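Local coordinates for putative isochorismatase (Burkholderia xenovorans, PDB 3OQP) that probably acts as a hydrolase of the isochorismatase family, using a catalytic triad, at the interface of chains A and B. Coordinates in Å, arbitrary orientation; residue numbers count along the deposited sequence, not the author numbering. Chains: chain A/B, Putative isochorismatase.

Contact 1: the interface of chains A and B. Residues chain A 167-168, 171, 197, 200-201; chain B 118, 120-121, 149, 151.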
ATOM      1  N   VAL A 167     -10.293  -4.749  -1.163  1.00  8.86           N
ATOM      2  CA  VAL A 167     -11.248  -3.930  -0.422  1.00  9.52           C
ATOM      3  C   VAL A 167     -10.719  -2.533  -0.037  1.00  9.23           C
ATOM      4  O   VAL A 167     -11.340  -1.505  -0.219  1.00  9.71           O
ATOM      5  CB  VAL A 167     -11.766  -4.732   0.809  1.00  9.76           C
ATOM      6  CG1 VAL A 167     -12.604  -3.867   1.682  1.00 11.64           C
ATOM      7  CG2 VAL A 167     -12.528  -6.021   0.323  1.00 10.79           C
ATOM      8  N   VAL A 168      -9.448  -2.514   0.391  1.00  9.57           N
ATOM      9  CA  VAL A 168      -8.804  -1.244   0.699  1.00  9.38           C
ATOM     10  C   VAL A 168      -8.637  -0.400  -0.558  1.00  9.00           C
ATOM     11  O   VAL A 168      -8.911   0.792  -0.562  1.00  9.75           O
ATOM     12  CB  VAL A 168      -7.477  -1.458   1.417  1.00  8.16           C
ATOM     13  CG1 VAL A 168      -6.652  -0.156   1.544  1.00 10.37           C
ATOM     14  CG2 VAL A 168      -7.698  -2.013   2.823  1.00  9.06           C
ATOM     15  N   SER A 171     -11.868   1.223  -1.453  1.00  9.31           N
ATOM     16  CA  SER A 171     -12.285   2.267  -0.490  1.00  9.41           C
ATOM     17  C   SER A 171     -11.693   3.629  -0.790  1.00  9.52           C
ATOM     18  O   SER A 171     -12.244   4.616  -0.257  1.00 11.77           O
ATOM     19  CB  SER A 171     -11.911   1.924   0.946  1.00  9.83           C
ATOM     20  OG  SER A 171     -10.488   2.039   1.131  1.00 11.06           O
ATOM     21  N   ILE A 197     -14.112   5.890   1.836  1.00 10.53           N
ATOM     22  CA  ILE A 197     -13.820   5.346   3.161  1.00 10.37           C
ATOM     23  C   ILE A 197     -14.999   5.381   4.079  1.00 10.81           C
ATOM     24  O   ILE A 197     -15.266   4.409   4.779  1.00 11.49           O
ATOM     25  CB  ILE A 197     -12.619   6.141   3.763  1.00 10.53           C
ATOM     26  CG1 ILE A 197     -11.336   5.721   3.041  1.00 11.02           C
ATOM     27  CG2 ILE A 197     -12.412   5.876   5.255  1.00 11.76           C
ATOM     28  CD1 ILE A 197     -10.051   6.536   3.382  1.00 13.29           C
ATOM     29  N   SER A 200     -17.529   2.797   2.989  1.00 12.36           N
ATOM     30  CA  SER A 200     -17.012   1.472   3.229  1.00 11.33           C
ATOM     31  C   SER A 200     -17.062   1.113   4.687  1.00 10.77           C
ATOM     32  O   SER A 200     -17.389  -0.035   5.062  1.00 12.23           O
ATOM     33  CB  SER A 200     -15.556   1.348   2.753  1.00 10.98           C
ATOM     34  OG  SER A 200     -15.440   1.408   1.334  1.00 12.83           O
ATOM     35  N   ASN A 201     -16.706   2.049   5.542  1.00 10.96           N
ATOM     36  CA  ASN A 201     -16.743   1.760   6.953  1.00 11.36           C
ATOM     37  C   ASN A 201     -18.169   1.719   7.488  1.00 12.12           C
ATOM     38  O   ASN A 201     -18.491   0.842   8.282  1.00 13.39           O
ATOM     39  CB  ASN A 201     -15.902   2.780   7.720  1.00 11.40           C
ATOM     40  CG  ASN A 201     -15.949   2.595   9.220  1.00 12.84           C
ATOM     41  OD1 ASN A 201     -16.425   3.486   9.931  1.00 13.81           O
ATOM     42  ND2 ASN A 201     -15.483   1.450   9.719  1.00 11.46           N
TER
HETATM   43  N   MSE B 118      -4.629   5.598   9.519  1.00  8.89           N
HETATM   44  CA  MSE B 118      -4.845   4.162   9.582  1.00  8.75           C
HETATM   45  C   MSE B 118      -3.706   3.349   8.990  1.00  9.01           C
HETATM   46  O   MSE B 118      -3.062   3.794   8.045  1.00 10.38           O
HETATM   47  CB  MSE B 118      -6.192   3.809   8.875  1.00  9.83           C
HETATM   48  CG  MSE B 118      -7.356   4.522   9.430  1.00 11.31           C
HETATM   49 SE   MSE B 118      -9.046   4.132   8.569  0.75 10.42          SE
HETATM   50  CE  MSE B 118      -8.792   5.324   7.067  1.00 13.45           C
ATOM     51  N   HIS B 120      -3.606   0.926   6.919  1.00  8.79           N
ATOM     52  CA  HIS B 120      -3.780   0.526   5.547  1.00  8.60           C
ATOM     53  C   HIS B 120      -3.990   1.677   4.580  1.00  8.48           C
ATOM     54  O   HIS B 120      -4.143   1.449   3.387  1.00 10.41           O
ATOM     55  CB  HIS B 120      -5.006  -0.415   5.504  1.00  9.06           C
ATOM     56  CG  HIS B 120      -6.266   0.228   6.016  1.00  9.52           C
ATOM     57  ND1 HIS B 120      -6.600   0.293   7.358  1.00 10.42           N
ATOM     58  CD2 HIS B 120      -7.169   0.985   5.357  1.00  9.90           C
ATOM     59  CE1 HIS B 120      -7.705   1.012   7.479  1.00 10.01           C
ATOM     60  NE2 HIS B 120      -8.088   1.421   6.285  1.00 10.03           N
ATOM     61  N   ASN B 121      -4.008   2.899   5.077  1.00  9.33           N
ATOM     62  CA  ASN B 121      -4.350   4.071   4.281  1.00  9.10           C
ATOM     63  C   ASN B 121      -3.255   5.119   4.443  1.00  9.13           C
ATOM     64  O   ASN B 121      -2.241   5.079   3.707  1.00  9.97           O
ATOM     65  CB  ASN B 121      -5.791   4.536   4.639  1.00  9.82           C
ATOM     66  CG  ASN B 121      -6.383   5.504   3.639  1.00  9.30           C
ATOM     67  OD1 ASN B 121      -6.887   5.084   2.620  1.00 11.28           O
ATOM     68  ND2 ASN B 121      -6.266   6.806   3.897  1.00 13.33           N
ATOM     69  N   TYR B 149     -14.107  -2.601   6.591  1.00 10.19           N
ATOM     70  CA  TYR B 149     -14.644  -2.070   5.369  1.00 10.39           C
ATOM     71  C   TYR B 149     -15.544  -3.104   4.706  1.00 10.59           C
ATOM     72  O   TYR B 149     -15.249  -4.293   4.740  1.00 11.61           O
ATOM     73  CB  TYR B 149     -13.545  -1.721   4.370  1.00 10.81           C
ATOM     74  CG  TYR B 149     -12.714  -0.527   4.620  1.00 10.90           C
ATOM     75  CD1 TYR B 149     -13.138   0.593   5.306  1.00 11.09           C
ATOM     76  CD2 TYR B 149     -11.462  -0.458   4.022  1.00 11.54           C
ATOM     77  CE1 TYR B 149     -12.366   1.740   5.440  1.00 11.61           C
ATOM     78  CE2 TYR B 149     -10.586   0.658   4.190  1.00 11.55           C
ATOM     79  CZ  TYR B 149     -11.084   1.763   4.893  1.00 12.04           C
ATOM     80  OH  TYR B 149     -10.279   2.867   5.031  1.00 12.52           O
ATOM     81  N   ASN B 151     -17.427  -2.976   0.754  1.00 11.69           N
ATOM     82  CA  ASN B 151     -17.714  -2.222  -0.424  1.00 11.37           C
ATOM     83  C   ASN B 151     -17.891  -3.213  -1.586  1.00 11.92           C
ATOM     84  O   ASN B 151     -17.997  -4.404  -1.359  1.00 13.25           O
ATOM     85  CB  ASN B 151     -16.631  -1.125  -0.669  1.00 10.87           C
ATOM     86  CG  ASN B 151     -15.202  -1.665  -0.794  1.00 10.97           C
ATOM     87  OD1 ASN B 151     -15.011  -2.755  -1.354  1.00 12.00           O
ATOM     88  ND2 ASN B 151     -14.268  -0.961  -0.155  1.00 11.32           N
TER
HETATM   89  O   HOH W   1      -8.667   2.973   2.981  1.00 10.97           O
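B:Asn151 puts its side-chain amide nitrogen ND2 between two acceptors of chain A, a compact example of how a carboxamide can pin two helices at once. One N-H goes to the main-chain carbonyl of A:Val167 in helix 158-173, ND2 to O 3.0 Å. The other goes to the hydroxyl of A:Ser200 in helix 197-208, ND2 to OG 3.0 Å. Both acceptors lie almost in the amide plane and both bonds are nearly straight, 164° at the hydrogen, so the pair should fix the rotation of the carboxamide.

Next to this clamp B:Tyr149 pushes its ring between the same two helices. A:Ser171 CB lies over one face, towards the rim, 3.7 Å above the plane, while A:Ser200 CB packs against the ring carbon CD1. A:Val167 and the tyrosine slide past each other in opposite directions, with the methyl CG1 against CB of the tyrosine. With CG of B:Tyr149 anti to its own carbonyl carbon and beside the backbone N (chi1 -73°), the ring points so that its phenol oxygen lies against CG1 and CG2 of A:Ile197.

That oxygen also accepts a hydrogen bond from within its own chain, B:His120 NE2 to B:Tyr149 OH 2.9 Å, in the plane of the imidazole. B:His120 thus steadies the phenol and also touches chain A itself, its CD2 and carbonyl O against the methyls of A:Val168. At its tip A:Ile197 CD1 meets the carboxamide of B:Asn121 head-on, and the selenomethionine methyl of B:Met118 touches the same isoleucine more loosely.

A water completes the polar network, joining B:Tyr149 OH (2.6 Å from the water oxygen), A:Ser171 OG and B:Asn121 OD1. The serine hydroxyl is itself tied back to its helix, OG of A:Ser171 donating to the carbonyl O of A:Val168 at 2.6 Å.

Contact 2: the interface of chains A and B. Residues chain A 197-198, 201-202, 205; chain B 22-23, 63-64.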
ATOM      1  N   ILE A 197     -14.112   5.890   1.836  1.00 10.53           N
ATOM      2  CA  ILE A 197     -13.820   5.346   3.161  1.00 10.37           C
ATOM      3  C   ILE A 197     -14.999   5.381   4.079  1.00 10.81           C
ATOM      4  O   ILE A 197     -15.266   4.409   4.779  1.00 11.49           O
ATOM      5  CB  ILE A 197     -12.619   6.141   3.763  1.00 10.53           C
ATOM      6  CG1 ILE A 197     -11.336   5.721   3.041  1.00 11.02           C
ATOM      7  CG2 ILE A 197     -12.412   5.876   5.255  1.00 11.76           C
ATOM      8  CD1 ILE A 197     -10.051   6.536   3.382  1.00 13.29           C
ATOM      9  N   TYR A 198     -15.723   6.507   4.053  1.00 10.92           N
ATOM     10  CA  TYR A 198     -16.905   6.619   4.912  0.50 11.28           C
ATOM     11  C   TYR A 198     -17.962   5.572   4.522  1.00 11.77           C
ATOM     12  O   TYR A 198     -18.403   4.841   5.408  1.00 12.72           O
ATOM     13  CB  TYR A 198     -17.417   8.058   4.965  0.50 10.58           C
ATOM     14  CG  TYR A 198     -18.565   8.346   5.944  0.50 10.67           C
ATOM     15  CD1 TYR A 198     -18.349   8.362   7.304  0.50 11.04           C
ATOM     16  CD2 TYR A 198     -19.897   8.581   5.500  0.50 11.46           C
ATOM     17  CE1 TYR A 198     -19.399   8.628   8.207  0.50 11.54           C
ATOM     18  CE2 TYR A 198     -20.929   8.861   6.391  0.50 14.30           C
ATOM     19  CZ  TYR A 198     -20.661   8.858   7.731  0.50 15.38           C
ATOM     20  OH  TYR A 198     -21.616   9.129   8.630  0.50 19.19           O
ATOM     21  N   ASN A 201     -16.706   2.049   5.542  1.00 10.96           N
ATOM     22  CA  ASN A 201     -16.743   1.760   6.953  1.00 11.36           C
ATOM     23  C   ASN A 201     -18.169   1.719   7.488  1.00 12.12           C
ATOM     24  O   ASN A 201     -18.491   0.842   8.282  1.00 13.39           O
ATOM     25  CB  ASN A 201     -15.902   2.780   7.720  1.00 11.40           C
ATOM     26  CG  ASN A 201     -15.949   2.595   9.220  1.00 12.84           C
ATOM     27  OD1 ASN A 201     -16.425   3.486   9.931  1.00 13.81           O
ATOM     28  ND2 ASN A 201     -15.483   1.450   9.719  1.00 11.46           N
ATOM     29  N   GLN A 202     -19.040   2.595   6.999  1.00 11.62           N
ATOM     30  CA  GLN A 202     -20.474   2.578   7.396  1.00 12.80           C
ATOM     31  C   GLN A 202     -21.151   1.271   7.057  1.00 14.51           C
ATOM     32  O   GLN A 202     -21.926   0.719   7.885  1.00 16.31           O
ATOM     33  CB  GLN A 202     -21.206   3.725   6.725  1.00 14.06           C
ATOM     34  CG  GLN A 202     -20.904   5.076   7.288  1.00 15.07           C
ATOM     35  CD  GLN A 202     -21.291   5.299   8.734  1.00 21.53           C
ATOM     36  OE1 GLN A 202     -22.437   5.093   9.104  1.00 27.16           O
ATOM     37  NE2 GLN A 202     -20.340   5.749   9.548  1.00 22.85           N
ATOM     38  N   ARG A 205     -20.016  -1.410   9.468  1.00 18.09           N
ATOM     39  CA  ARG A 205     -20.584  -1.194  10.790  1.00 18.64           C
ATOM     40  C   ARG A 205     -22.085  -1.467  10.868  1.00 21.05           C
ATOM     41  O   ARG A 205     -22.568  -1.917  11.925  1.00 21.18           O
ATOM     42  CB  ARG A 205     -20.338   0.190  11.264  1.00 19.14           C
ATOM     43  CG  ARG A 205     -18.871   0.390  11.649  1.00 20.97           C
ATOM     44  CD  ARG A 205     -18.565   1.829  11.699  1.00 21.95           C
ATOM     45  NE  ARG A 205     -19.212   2.550  12.794  1.00 25.39           N
ATOM     46  CZ  ARG A 205     -19.233   3.873  12.895  1.00 27.78           C
ATOM     47  NH1 ARG A 205     -18.641   4.634  11.962  1.00 29.01           N
ATOM     48  NH2 ARG A 205     -19.830   4.436  13.925  1.00 30.43           N
TER
ATOM     49  N   ASP B  22     -16.689   9.448  13.853  1.00 15.47           N
ATOM     50  CA  ASP B  22     -17.440   8.553  12.985  1.00 15.51           C
ATOM     51  C   ASP B  22     -16.552   7.652  12.140  1.00 14.31           C
ATOM     52  O   ASP B  22     -17.011   7.114  11.127  1.00 15.44           O
ATOM     53  CB  ASP B  22     -18.403   9.393  12.090  1.00 16.70           C
ATOM     54  CG  ASP B  22     -19.734   8.701  11.774  1.00 20.11           C
ATOM     55  OD1 ASP B  22     -19.986   7.534  12.185  1.00 25.01           O
ATOM     56  OD2 ASP B  22     -20.534   9.405  11.085  1.00 23.96           O
ATOM     57  N   LEU B  23     -15.272   7.486  12.500  1.00 12.19           N
ATOM     58  CA  LEU B  23     -14.388   6.486  11.853  1.00 11.49           C
ATOM     59  C   LEU B  23     -13.625   5.735  12.947  1.00 10.79           C
ATOM     60  O   LEU B  23     -12.398   5.813  13.023  1.00 11.20           O
ATOM     61  CB  LEU B  23     -13.456   7.152  10.818  1.00 11.12           C
ATOM     62  CG  LEU B  23     -12.661   6.200   9.913  1.00 11.98           C
ATOM     63  CD1 LEU B  23     -13.535   5.256   9.129  1.00 13.63           C
ATOM     64  CD2 LEU B  23     -11.773   7.019   8.962  1.00 12.12           C
ATOM     65  N   PRO B  63     -18.183  14.484   5.872  1.00 18.74           N
ATOM     66  CA  PRO B  63     -18.565  13.569   6.962  1.00 19.21           C
ATOM     67  C   PRO B  63     -17.445  13.220   7.910  1.00 18.81           C
ATOM     68  O   PRO B  63     -17.703  12.915   9.062  1.00 18.95           O
ATOM     69  CB  PRO B  63     -19.061  12.320   6.265  1.00 19.36           C
ATOM     70  CG  PRO B  63     -18.761  12.494   4.838  1.00 22.24           C
ATOM     71  CD  PRO B  63     -18.483  13.921   4.550  1.00 19.10           C
ATOM     72  N   LEU B  64     -16.202  13.244   7.426  1.00 17.83           N
ATOM     73  CA  LEU B  64     -15.042  12.826   8.237  1.00 16.21           C
ATOM     74  C   LEU B  64     -13.930  13.851   8.104  1.00 15.96           C
ATOM     75  O   LEU B  64     -13.696  14.376   7.017  1.00 17.05           O
ATOM     76  CB  LEU B  64     -14.516  11.451   7.803  1.00 16.29           C
ATOM     77  CG  LEU B  64     -15.486  10.258   7.879  1.00 16.38           C
ATOM     78  CD1 LEU B  64     -14.822   8.990   7.335  1.00 19.83           C
ATOM     79  CD2 LEU B  64     -16.030   9.988   9.304  1.00 16.12           C
TER
HETATM   80  O   HOH W   2     -17.340   5.863   8.792  1.00 27.10           O
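B:Pro63 and B:Leu64 close around the ring of A:Tyr198, the tightly packed core of this contact. B:Pro63 CB sits over the centre of one face, 3.8 Å from the ring centroid, in a CH-pi contact. The opposite face is backed by A:Gln202 CG from the next turn of the same helix. B:Leu64 closes along the CD1 side, its CD2 3.5 Å from A:Tyr198 CD1. With CG anti to the backbone N (chi1 -174°), the tyrosine reaches out from helix 197-208, and its hydroxyl donates to the carboxylate of B:Asp22, OH to OD2 2.7 Å, from above the carboxylate plane.

On the looser, watered side, the other carboxylate oxygen, OD1, accepts two longer, bent bonds from the same face. A:Gln202 NE2 comes from well above the carboxylate plane, 3.2 Å from OD1 (138° at the hydrogen). A:Arg205 NH1 arrives on the anti side, also 3.2 Å from OD1 (146°), and forms a salt bridge. A:Asn201 OD1 steadies NH1, and a water links that oxygen, A:Gln202 NE2 and the main-chain O of B:Asp22. B:Leu23 crosses A:Ile197 at about a right angle, CD2 against CG2, and lays CD1 against the carboxamide of A:Asn201.

By gripping one loop aspartate with several donors, the site appears, in the deposited dimer, to anchor the C-terminal helix of one subunit on the partner.

Contact 1 and contact 2 lie about 9 Å apart, measured between the centres of their C-alpha atoms, and share A:Ile197 and A:Asn201. Helix 197-208 of chain A is therefore common ground: its first turns serve both, while contact 2 continues towards its end and contact 1 adds helix 158-173. On chain B the partners come from separate stretches of sequence that the fold brings side by side, and helix 197-208 packs against them. The two-fold symmetry repeats each contact with the chains exchanged, so that the C-terminal helix of each chain packs on the other. This is consistent with a dimer, although the deposited assembly alone does not prove it.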